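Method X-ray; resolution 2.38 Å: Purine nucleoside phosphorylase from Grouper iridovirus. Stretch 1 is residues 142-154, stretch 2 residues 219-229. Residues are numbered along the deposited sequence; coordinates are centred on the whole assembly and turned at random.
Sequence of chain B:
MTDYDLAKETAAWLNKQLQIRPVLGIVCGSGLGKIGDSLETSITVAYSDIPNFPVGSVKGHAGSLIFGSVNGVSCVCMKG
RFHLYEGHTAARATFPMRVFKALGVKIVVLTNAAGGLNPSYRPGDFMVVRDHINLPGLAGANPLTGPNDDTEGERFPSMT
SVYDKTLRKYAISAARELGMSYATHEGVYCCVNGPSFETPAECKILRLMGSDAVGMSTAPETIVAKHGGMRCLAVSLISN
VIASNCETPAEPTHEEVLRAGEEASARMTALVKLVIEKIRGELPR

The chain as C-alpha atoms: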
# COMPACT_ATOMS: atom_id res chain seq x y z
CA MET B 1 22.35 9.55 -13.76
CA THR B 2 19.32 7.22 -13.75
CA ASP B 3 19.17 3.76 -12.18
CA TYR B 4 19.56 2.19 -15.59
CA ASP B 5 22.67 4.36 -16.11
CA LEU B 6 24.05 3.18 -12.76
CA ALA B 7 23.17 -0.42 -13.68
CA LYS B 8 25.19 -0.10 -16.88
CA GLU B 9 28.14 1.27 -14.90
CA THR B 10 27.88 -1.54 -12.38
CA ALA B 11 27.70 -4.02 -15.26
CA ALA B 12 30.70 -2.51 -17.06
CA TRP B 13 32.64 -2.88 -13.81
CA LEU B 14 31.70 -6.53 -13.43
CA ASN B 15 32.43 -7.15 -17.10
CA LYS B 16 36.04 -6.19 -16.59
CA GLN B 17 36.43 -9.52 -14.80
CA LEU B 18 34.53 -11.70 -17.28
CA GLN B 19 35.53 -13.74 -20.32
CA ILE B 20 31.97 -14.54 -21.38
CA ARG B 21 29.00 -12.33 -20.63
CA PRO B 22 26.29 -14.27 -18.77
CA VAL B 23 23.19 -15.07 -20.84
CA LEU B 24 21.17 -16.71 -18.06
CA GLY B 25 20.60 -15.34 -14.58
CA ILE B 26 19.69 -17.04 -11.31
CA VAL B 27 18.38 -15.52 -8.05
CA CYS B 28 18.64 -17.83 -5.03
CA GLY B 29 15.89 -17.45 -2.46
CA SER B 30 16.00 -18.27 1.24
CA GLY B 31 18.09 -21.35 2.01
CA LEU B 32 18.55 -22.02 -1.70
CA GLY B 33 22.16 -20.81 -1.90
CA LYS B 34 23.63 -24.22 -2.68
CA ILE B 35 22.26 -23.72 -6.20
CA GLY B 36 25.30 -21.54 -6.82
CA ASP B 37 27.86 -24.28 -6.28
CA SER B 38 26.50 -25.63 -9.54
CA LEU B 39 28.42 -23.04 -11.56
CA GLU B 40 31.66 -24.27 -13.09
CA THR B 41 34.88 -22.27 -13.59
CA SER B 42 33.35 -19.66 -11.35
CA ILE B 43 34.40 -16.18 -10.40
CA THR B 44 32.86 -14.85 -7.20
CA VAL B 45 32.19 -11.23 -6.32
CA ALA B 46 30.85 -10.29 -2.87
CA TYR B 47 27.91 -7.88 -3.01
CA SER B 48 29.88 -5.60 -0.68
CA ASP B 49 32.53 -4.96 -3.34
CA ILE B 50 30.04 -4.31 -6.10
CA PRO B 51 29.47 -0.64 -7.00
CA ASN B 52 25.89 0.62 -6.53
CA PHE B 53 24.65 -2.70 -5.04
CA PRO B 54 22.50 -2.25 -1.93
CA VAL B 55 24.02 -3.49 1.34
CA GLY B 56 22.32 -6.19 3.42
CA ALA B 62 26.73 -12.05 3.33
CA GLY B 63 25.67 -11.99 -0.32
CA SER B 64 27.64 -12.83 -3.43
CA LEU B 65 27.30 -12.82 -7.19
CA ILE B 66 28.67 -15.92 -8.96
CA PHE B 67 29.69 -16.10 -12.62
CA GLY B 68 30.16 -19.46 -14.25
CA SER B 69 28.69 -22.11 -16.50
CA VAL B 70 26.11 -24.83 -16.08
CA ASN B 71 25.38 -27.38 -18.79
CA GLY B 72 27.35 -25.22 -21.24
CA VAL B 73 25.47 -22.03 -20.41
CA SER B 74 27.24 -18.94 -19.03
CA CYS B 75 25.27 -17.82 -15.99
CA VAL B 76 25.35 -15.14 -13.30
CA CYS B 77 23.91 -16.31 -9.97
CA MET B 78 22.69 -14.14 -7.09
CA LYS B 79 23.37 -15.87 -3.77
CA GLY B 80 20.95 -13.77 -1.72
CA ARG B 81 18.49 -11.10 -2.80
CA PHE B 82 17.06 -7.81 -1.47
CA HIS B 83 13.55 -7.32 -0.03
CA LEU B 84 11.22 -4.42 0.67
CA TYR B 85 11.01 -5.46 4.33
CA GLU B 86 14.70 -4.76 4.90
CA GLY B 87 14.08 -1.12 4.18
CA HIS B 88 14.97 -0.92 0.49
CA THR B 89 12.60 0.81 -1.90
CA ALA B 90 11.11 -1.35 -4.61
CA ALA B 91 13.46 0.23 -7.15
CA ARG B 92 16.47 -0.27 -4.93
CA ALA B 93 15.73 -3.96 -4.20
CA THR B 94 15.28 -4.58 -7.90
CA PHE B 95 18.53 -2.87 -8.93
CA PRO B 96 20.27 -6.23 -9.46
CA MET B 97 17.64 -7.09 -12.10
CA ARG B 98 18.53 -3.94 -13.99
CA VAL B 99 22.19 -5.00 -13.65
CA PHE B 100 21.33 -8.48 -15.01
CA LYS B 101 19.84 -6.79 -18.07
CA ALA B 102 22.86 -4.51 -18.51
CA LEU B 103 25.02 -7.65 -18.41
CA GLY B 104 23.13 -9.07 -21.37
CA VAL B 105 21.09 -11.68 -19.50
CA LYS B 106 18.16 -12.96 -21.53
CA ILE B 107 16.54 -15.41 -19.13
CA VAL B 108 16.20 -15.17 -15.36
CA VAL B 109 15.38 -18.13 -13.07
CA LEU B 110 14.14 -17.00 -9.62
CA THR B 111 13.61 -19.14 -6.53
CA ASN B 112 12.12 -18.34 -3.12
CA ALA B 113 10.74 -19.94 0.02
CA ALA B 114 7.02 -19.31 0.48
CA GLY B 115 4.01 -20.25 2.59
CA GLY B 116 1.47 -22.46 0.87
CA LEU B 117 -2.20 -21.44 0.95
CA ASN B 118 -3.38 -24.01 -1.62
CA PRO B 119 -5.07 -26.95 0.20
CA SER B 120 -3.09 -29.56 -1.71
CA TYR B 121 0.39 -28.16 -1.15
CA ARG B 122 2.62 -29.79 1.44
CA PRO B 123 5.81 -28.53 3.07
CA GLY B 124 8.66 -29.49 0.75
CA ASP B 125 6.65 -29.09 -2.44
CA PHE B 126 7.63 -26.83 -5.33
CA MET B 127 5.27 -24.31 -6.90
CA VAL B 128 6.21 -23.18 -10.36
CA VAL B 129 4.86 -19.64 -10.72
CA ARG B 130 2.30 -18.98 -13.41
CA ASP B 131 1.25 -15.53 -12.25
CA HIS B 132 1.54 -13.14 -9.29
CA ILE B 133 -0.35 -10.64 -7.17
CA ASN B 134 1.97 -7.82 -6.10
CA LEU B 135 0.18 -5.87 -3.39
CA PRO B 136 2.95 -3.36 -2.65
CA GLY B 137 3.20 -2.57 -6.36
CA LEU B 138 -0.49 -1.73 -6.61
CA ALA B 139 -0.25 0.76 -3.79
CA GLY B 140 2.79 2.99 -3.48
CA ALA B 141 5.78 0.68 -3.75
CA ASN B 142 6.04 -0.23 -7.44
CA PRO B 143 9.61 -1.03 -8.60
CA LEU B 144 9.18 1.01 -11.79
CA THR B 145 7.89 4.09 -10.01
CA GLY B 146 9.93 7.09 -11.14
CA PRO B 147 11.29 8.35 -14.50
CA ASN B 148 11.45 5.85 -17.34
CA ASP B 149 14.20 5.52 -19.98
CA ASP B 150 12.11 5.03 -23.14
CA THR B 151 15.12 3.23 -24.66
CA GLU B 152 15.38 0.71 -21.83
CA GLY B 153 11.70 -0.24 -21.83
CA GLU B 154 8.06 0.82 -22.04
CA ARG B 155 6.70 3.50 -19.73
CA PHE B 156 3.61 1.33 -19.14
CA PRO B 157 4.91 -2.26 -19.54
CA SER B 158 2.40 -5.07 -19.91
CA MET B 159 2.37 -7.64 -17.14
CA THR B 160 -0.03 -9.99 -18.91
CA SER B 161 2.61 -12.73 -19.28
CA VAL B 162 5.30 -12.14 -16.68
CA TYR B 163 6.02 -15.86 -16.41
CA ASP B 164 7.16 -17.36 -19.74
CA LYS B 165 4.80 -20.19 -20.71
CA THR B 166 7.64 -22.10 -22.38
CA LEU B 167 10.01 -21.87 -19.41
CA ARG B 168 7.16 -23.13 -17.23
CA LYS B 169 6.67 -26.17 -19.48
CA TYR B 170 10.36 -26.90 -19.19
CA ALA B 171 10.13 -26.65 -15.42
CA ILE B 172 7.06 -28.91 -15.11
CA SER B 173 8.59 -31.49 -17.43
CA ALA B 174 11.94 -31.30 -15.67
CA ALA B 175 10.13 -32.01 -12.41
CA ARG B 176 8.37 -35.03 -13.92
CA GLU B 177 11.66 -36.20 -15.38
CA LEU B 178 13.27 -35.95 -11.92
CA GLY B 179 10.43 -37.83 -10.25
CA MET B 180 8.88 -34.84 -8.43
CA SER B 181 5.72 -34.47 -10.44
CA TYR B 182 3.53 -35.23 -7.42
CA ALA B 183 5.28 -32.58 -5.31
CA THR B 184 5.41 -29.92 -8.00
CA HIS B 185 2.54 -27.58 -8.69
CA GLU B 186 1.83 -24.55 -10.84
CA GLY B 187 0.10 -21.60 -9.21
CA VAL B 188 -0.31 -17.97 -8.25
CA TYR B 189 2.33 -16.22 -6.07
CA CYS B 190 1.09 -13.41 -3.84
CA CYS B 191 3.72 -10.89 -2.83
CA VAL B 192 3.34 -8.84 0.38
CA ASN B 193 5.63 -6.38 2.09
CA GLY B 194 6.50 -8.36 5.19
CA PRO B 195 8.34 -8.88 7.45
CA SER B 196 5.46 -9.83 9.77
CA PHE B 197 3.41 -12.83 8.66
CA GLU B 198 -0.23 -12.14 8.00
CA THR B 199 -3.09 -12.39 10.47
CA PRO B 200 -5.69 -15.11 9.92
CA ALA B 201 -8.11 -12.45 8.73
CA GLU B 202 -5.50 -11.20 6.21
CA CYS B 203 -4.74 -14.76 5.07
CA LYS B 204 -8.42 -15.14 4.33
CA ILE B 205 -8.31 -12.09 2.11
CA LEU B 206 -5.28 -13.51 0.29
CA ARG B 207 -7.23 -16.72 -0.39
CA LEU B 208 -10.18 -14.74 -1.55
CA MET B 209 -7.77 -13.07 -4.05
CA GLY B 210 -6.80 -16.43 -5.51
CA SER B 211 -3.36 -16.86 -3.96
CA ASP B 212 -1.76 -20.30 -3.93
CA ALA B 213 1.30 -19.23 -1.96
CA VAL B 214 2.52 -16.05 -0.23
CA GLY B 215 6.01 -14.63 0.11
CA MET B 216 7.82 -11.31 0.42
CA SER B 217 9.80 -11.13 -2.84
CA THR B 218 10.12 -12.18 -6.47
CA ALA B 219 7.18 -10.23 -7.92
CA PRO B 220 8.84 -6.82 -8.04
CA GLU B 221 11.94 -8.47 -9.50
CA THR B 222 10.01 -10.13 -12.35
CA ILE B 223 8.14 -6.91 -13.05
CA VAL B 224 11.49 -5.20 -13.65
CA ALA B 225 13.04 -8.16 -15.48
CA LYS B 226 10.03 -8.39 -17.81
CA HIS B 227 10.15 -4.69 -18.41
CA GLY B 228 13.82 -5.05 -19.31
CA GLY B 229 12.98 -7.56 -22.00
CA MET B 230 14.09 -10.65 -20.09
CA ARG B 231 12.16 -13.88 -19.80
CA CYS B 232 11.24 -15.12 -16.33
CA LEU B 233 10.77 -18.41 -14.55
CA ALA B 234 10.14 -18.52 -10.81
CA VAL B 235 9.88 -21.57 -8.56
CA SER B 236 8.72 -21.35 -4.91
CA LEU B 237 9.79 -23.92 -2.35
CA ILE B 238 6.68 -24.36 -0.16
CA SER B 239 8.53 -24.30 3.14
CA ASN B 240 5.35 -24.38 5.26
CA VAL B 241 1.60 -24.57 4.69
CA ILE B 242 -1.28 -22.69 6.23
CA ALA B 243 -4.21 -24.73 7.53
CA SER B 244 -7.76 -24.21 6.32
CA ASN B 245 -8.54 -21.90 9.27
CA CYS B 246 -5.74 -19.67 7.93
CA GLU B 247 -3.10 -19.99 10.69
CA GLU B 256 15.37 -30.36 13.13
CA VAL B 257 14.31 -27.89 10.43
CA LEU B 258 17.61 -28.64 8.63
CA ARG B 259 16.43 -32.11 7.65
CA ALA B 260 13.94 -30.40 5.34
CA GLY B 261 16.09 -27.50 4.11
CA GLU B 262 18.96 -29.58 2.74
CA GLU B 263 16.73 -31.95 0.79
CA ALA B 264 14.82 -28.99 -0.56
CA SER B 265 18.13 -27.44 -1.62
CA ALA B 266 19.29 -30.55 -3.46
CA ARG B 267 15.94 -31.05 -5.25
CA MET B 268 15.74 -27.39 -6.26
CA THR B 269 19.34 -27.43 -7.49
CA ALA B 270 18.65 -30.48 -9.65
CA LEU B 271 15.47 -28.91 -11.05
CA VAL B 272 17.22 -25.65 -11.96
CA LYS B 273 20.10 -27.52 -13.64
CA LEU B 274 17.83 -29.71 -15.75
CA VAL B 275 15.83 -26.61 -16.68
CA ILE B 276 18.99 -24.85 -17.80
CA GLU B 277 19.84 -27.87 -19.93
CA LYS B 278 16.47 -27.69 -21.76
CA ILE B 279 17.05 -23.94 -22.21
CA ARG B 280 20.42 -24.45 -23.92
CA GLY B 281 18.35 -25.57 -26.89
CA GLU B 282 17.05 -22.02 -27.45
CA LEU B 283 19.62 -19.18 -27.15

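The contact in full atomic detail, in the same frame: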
# COMPACT_ATOMS: atom_id res chain seq x y z
N ASN B 142 5.86 0.42 -6.15
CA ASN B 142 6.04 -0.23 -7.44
C ASN B 142 7.51 -0.03 -7.83
O ASN B 142 8.02 1.08 -7.82
CB ASN B 142 5.12 0.40 -8.48
CG ASN B 142 5.08 -0.39 -9.77
OD1 ASN B 142 6.05 -0.38 -10.54
ND2 ASN B 142 3.99 -1.11 -10.00
N PRO B 143 8.19 -1.10 -8.22
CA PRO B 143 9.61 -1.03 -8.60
C PRO B 143 9.96 -0.18 -9.82
O PRO B 143 11.11 0.14 -10.05
CB PRO B 143 9.97 -2.50 -8.77
CG PRO B 143 8.73 -3.05 -9.45
CD PRO B 143 7.57 -2.34 -8.72
N LEU B 144 8.96 0.19 -10.61
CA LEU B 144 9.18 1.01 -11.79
C LEU B 144 8.79 2.44 -11.50
O LEU B 144 8.94 3.32 -12.34
CB LEU B 144 8.36 0.53 -12.98
CG LEU B 144 8.65 -0.90 -13.43
CD1 LEU B 144 7.71 -1.27 -14.54
CD2 LEU B 144 10.10 -0.98 -13.89
N THR B 145 8.26 2.70 -10.31
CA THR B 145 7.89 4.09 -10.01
C THR B 145 9.10 5.00 -10.20
O THR B 145 10.21 4.67 -9.77
CB THR B 145 7.35 4.25 -8.58
OG1 THR B 145 6.09 3.57 -8.47
CG2 THR B 145 7.18 5.73 -8.24
N GLY B 146 8.87 6.13 -10.87
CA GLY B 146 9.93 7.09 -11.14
C GLY B 146 10.07 7.37 -12.63
O GLY B 146 9.20 6.97 -13.40
N PRO B 147 11.12 8.08 -13.07
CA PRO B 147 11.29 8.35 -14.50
C PRO B 147 11.64 7.08 -15.26
O PRO B 147 12.32 6.20 -14.72
CB PRO B 147 12.42 9.38 -14.53
CG PRO B 147 13.11 9.20 -13.20
CD PRO B 147 11.96 8.99 -12.28
N ASN B 148 11.20 7.01 -16.51
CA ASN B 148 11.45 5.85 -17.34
C ASN B 148 12.29 6.17 -18.60
O ASN B 148 12.00 7.10 -19.35
CB ASN B 148 10.09 5.28 -17.73
CG ASN B 148 10.19 4.08 -18.62
OD1 ASN B 148 10.57 3.00 -18.18
ND2 ASN B 148 9.88 4.26 -19.89
N ASP B 149 13.33 5.37 -18.82
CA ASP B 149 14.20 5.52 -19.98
C ASP B 149 13.48 4.83 -21.14
O ASP B 149 13.51 3.60 -21.25
CB ASP B 149 15.52 4.80 -19.68
CG ASP B 149 16.68 5.34 -20.50
OD1 ASP B 149 16.51 5.53 -21.73
OD2 ASP B 149 17.77 5.54 -19.89
N ASP B 150 12.84 5.60 -22.02
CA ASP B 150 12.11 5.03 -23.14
C ASP B 150 12.92 4.10 -24.06
O ASP B 150 12.36 3.42 -24.91
CB ASP B 150 11.47 6.14 -23.97
CG ASP B 150 10.40 6.88 -23.19
OD1 ASP B 150 9.46 6.23 -22.70
OD2 ASP B 150 10.50 8.11 -23.08
N THR B 151 14.24 4.07 -23.86
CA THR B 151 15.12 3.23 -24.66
C THR B 151 15.46 1.95 -23.92
O THR B 151 16.04 1.02 -24.49
CB THR B 151 16.43 3.98 -24.97
OG1 THR B 151 16.12 5.20 -25.66
CG2 THR B 151 17.36 3.13 -25.84
N GLU B 152 15.11 1.90 -22.64
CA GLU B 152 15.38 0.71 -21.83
C GLU B 152 14.13 -0.17 -21.77
O GLU B 152 14.22 -1.39 -21.62
CB GLU B 152 15.81 1.12 -20.42
N GLY B 153 12.96 0.48 -21.88
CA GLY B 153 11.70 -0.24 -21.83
C GLY B 153 10.49 0.68 -21.90
O GLY B 153 10.61 1.90 -21.89
N GLU B 154 9.31 0.07 -21.96
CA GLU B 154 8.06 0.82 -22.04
C GLU B 154 7.77 1.58 -20.75
O GLU B 154 8.16 1.18 -19.66
CB GLU B 154 6.90 -0.13 -22.34
CG GLU B 154 7.00 -0.88 -23.66
CD GLU B 154 6.62 -0.02 -24.86
OE1 GLU B 154 5.44 0.39 -24.95
OE2 GLU B 154 7.50 0.26 -25.70
N ALA B 219 8.06 -10.99 -7.03
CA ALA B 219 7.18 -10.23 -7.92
C ALA B 219 7.75 -8.92 -8.43
O ALA B 219 7.67 -8.65 -9.62
CB ALA B 219 5.82 -9.97 -7.22
N PRO B 220 8.30 -8.06 -7.52
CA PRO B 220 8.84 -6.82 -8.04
C PRO B 220 10.04 -7.09 -8.94
O PRO B 220 10.28 -6.33 -9.86
CB PRO B 220 9.20 -6.02 -6.77
CG PRO B 220 9.49 -7.07 -5.80
CD PRO B 220 8.37 -8.07 -6.06
N GLU B 221 10.79 -8.15 -8.68
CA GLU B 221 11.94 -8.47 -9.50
C GLU B 221 11.53 -8.91 -10.91
O GLU B 221 12.18 -8.54 -11.90
CB GLU B 221 12.78 -9.55 -8.85
CG GLU B 221 13.51 -9.09 -7.60
CD GLU B 221 13.59 -10.20 -6.57
OE1 GLU B 221 12.67 -10.30 -5.72
OE2 GLU B 221 14.56 -10.99 -6.63
N THR B 222 10.45 -9.69 -11.03
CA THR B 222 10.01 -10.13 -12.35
C THR B 222 9.33 -8.99 -13.10
O THR B 222 9.29 -8.98 -14.33
CB THR B 222 9.04 -11.35 -12.28
OG1 THR B 222 7.84 -10.97 -11.58
CG2 THR B 222 9.72 -12.50 -11.55
N ILE B 223 8.77 -8.04 -12.37
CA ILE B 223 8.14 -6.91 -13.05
C ILE B 223 9.25 -6.14 -13.78
O ILE B 223 9.09 -5.73 -14.92
CB ILE B 223 7.49 -5.91 -12.07
CG1 ILE B 223 6.24 -6.52 -11.44
CG2 ILE B 223 7.18 -4.59 -12.81
CD1 ILE B 223 5.64 -5.61 -10.37
N VAL B 224 10.37 -5.93 -13.10
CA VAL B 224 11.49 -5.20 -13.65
C VAL B 224 12.20 -6.01 -14.75
O VAL B 224 12.54 -5.47 -15.79
CB VAL B 224 12.45 -4.83 -12.53
CG1 VAL B 224 13.73 -4.23 -13.10
CG2 VAL B 224 11.75 -3.86 -11.56
N ALA B 225 12.41 -7.29 -14.51
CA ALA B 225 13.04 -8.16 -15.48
C ALA B 225 12.23 -8.12 -16.80
O ALA B 225 12.76 -7.87 -17.89
CB ALA B 225 13.06 -9.58 -14.93
N LYS B 226 10.93 -8.36 -16.67
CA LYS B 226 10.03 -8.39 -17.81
C LYS B 226 10.08 -7.10 -18.57
O LYS B 226 10.08 -7.08 -19.80
CB LYS B 226 8.59 -8.63 -17.36
CG LYS B 226 7.66 -9.07 -18.48
CD LYS B 226 8.08 -10.42 -19.04
CE LYS B 226 7.53 -10.61 -20.43
NZ LYS B 226 6.06 -10.53 -20.43
N HIS B 227 10.11 -6.00 -17.83
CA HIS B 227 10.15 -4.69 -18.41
C HIS B 227 11.46 -4.50 -19.16
O HIS B 227 11.50 -3.78 -20.15
CB HIS B 227 9.99 -3.65 -17.30
CG HIS B 227 10.32 -2.25 -17.71
ND1 HIS B 227 11.61 -1.76 -17.69
CD2 HIS B 227 9.54 -1.24 -18.15
CE1 HIS B 227 11.61 -0.51 -18.10
NE2 HIS B 227 10.37 -0.16 -18.39
N GLY B 228 12.52 -5.16 -18.68
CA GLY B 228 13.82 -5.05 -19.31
C GLY B 228 14.02 -6.06 -20.42
O GLY B 228 15.14 -6.36 -20.79
N GLY B 229 12.92 -6.59 -20.93
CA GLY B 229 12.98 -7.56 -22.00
C GLY B 229 13.48 -8.95 -21.68
O GLY B 229 13.76 -9.73 -22.59

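A short turn and the loop that follows it pack along one side of a helix, and the apolar centre of the contact is built from just two loop residues, Pro143 and Leu144. Both send their CA-to-CB bonds toward the helix. They meet Pro220, Ile223, Val224 and His227, a spacing of three, one and three that brings these residues onto a common side of the helix. Pro143 sits closest to Val224, CB to CG2 at 3.6 Å, and its CG lies 4.0 Å from both Pro220 CB and Ile223 CG2. Leu144 continues the row: its CD1 is 3.8 Å from Ile223 CG2, while its CD2 is 4.1 Å from Val224 CG2. The m,t rotamer of Leu144 thus spreads its two methyls over neighbouring helix residues.

These two consecutive residues occupy the central positions of a type I turn from Asn142 to Thr145. The turn is closed by Thr145 N to Asn142 O at 3.0 Å, and the side chain of Asn142 braces it from within, its OD1 accepting from Leu144 N at 3.0 Å. Asn142 thus holds the turn with O and OD1, while the two residues at its centre meet the helix with carbon.

His227, in the last turn of the helix, joins the apolar centre to the polar edge and has the largest area covered by the other stretch. Leu144 CD2 lies over one face of its ring, 4.2 Å from the ring centroid and 15° off the normal, a CH-pi contact. At the ring edge, NE2 donates to two oxygens near the ring plane: Asn148 OD1 at 3.2 Å and, in a weak bond with a 126° angle, Glu154 O at 2.9 Å. One N-H is shared between them, so neither bond is straight.

Bonds within the loop tie Asn148 to the chain just before Glu154. Asn148 turns its OD1 to the histidine while its ND2 donates to Gly153 O at 3.2 Å, so one amide ties the ring to the returning chain. Backbone bonds from Glu152 N and Gly153 N to Asp149 O, at 2.7 and 3.2 Å, tighten the bend between. Gly153 passes close to the ring, its C 3.6 Å from His227 NE2; an ideal CB there would stand 2.5 Å from His227 CE1, a clash. The rule to read here is a compact one: a braced turn supplies the carbon, and one histidine uses its face for leucine and its edge for oxygen.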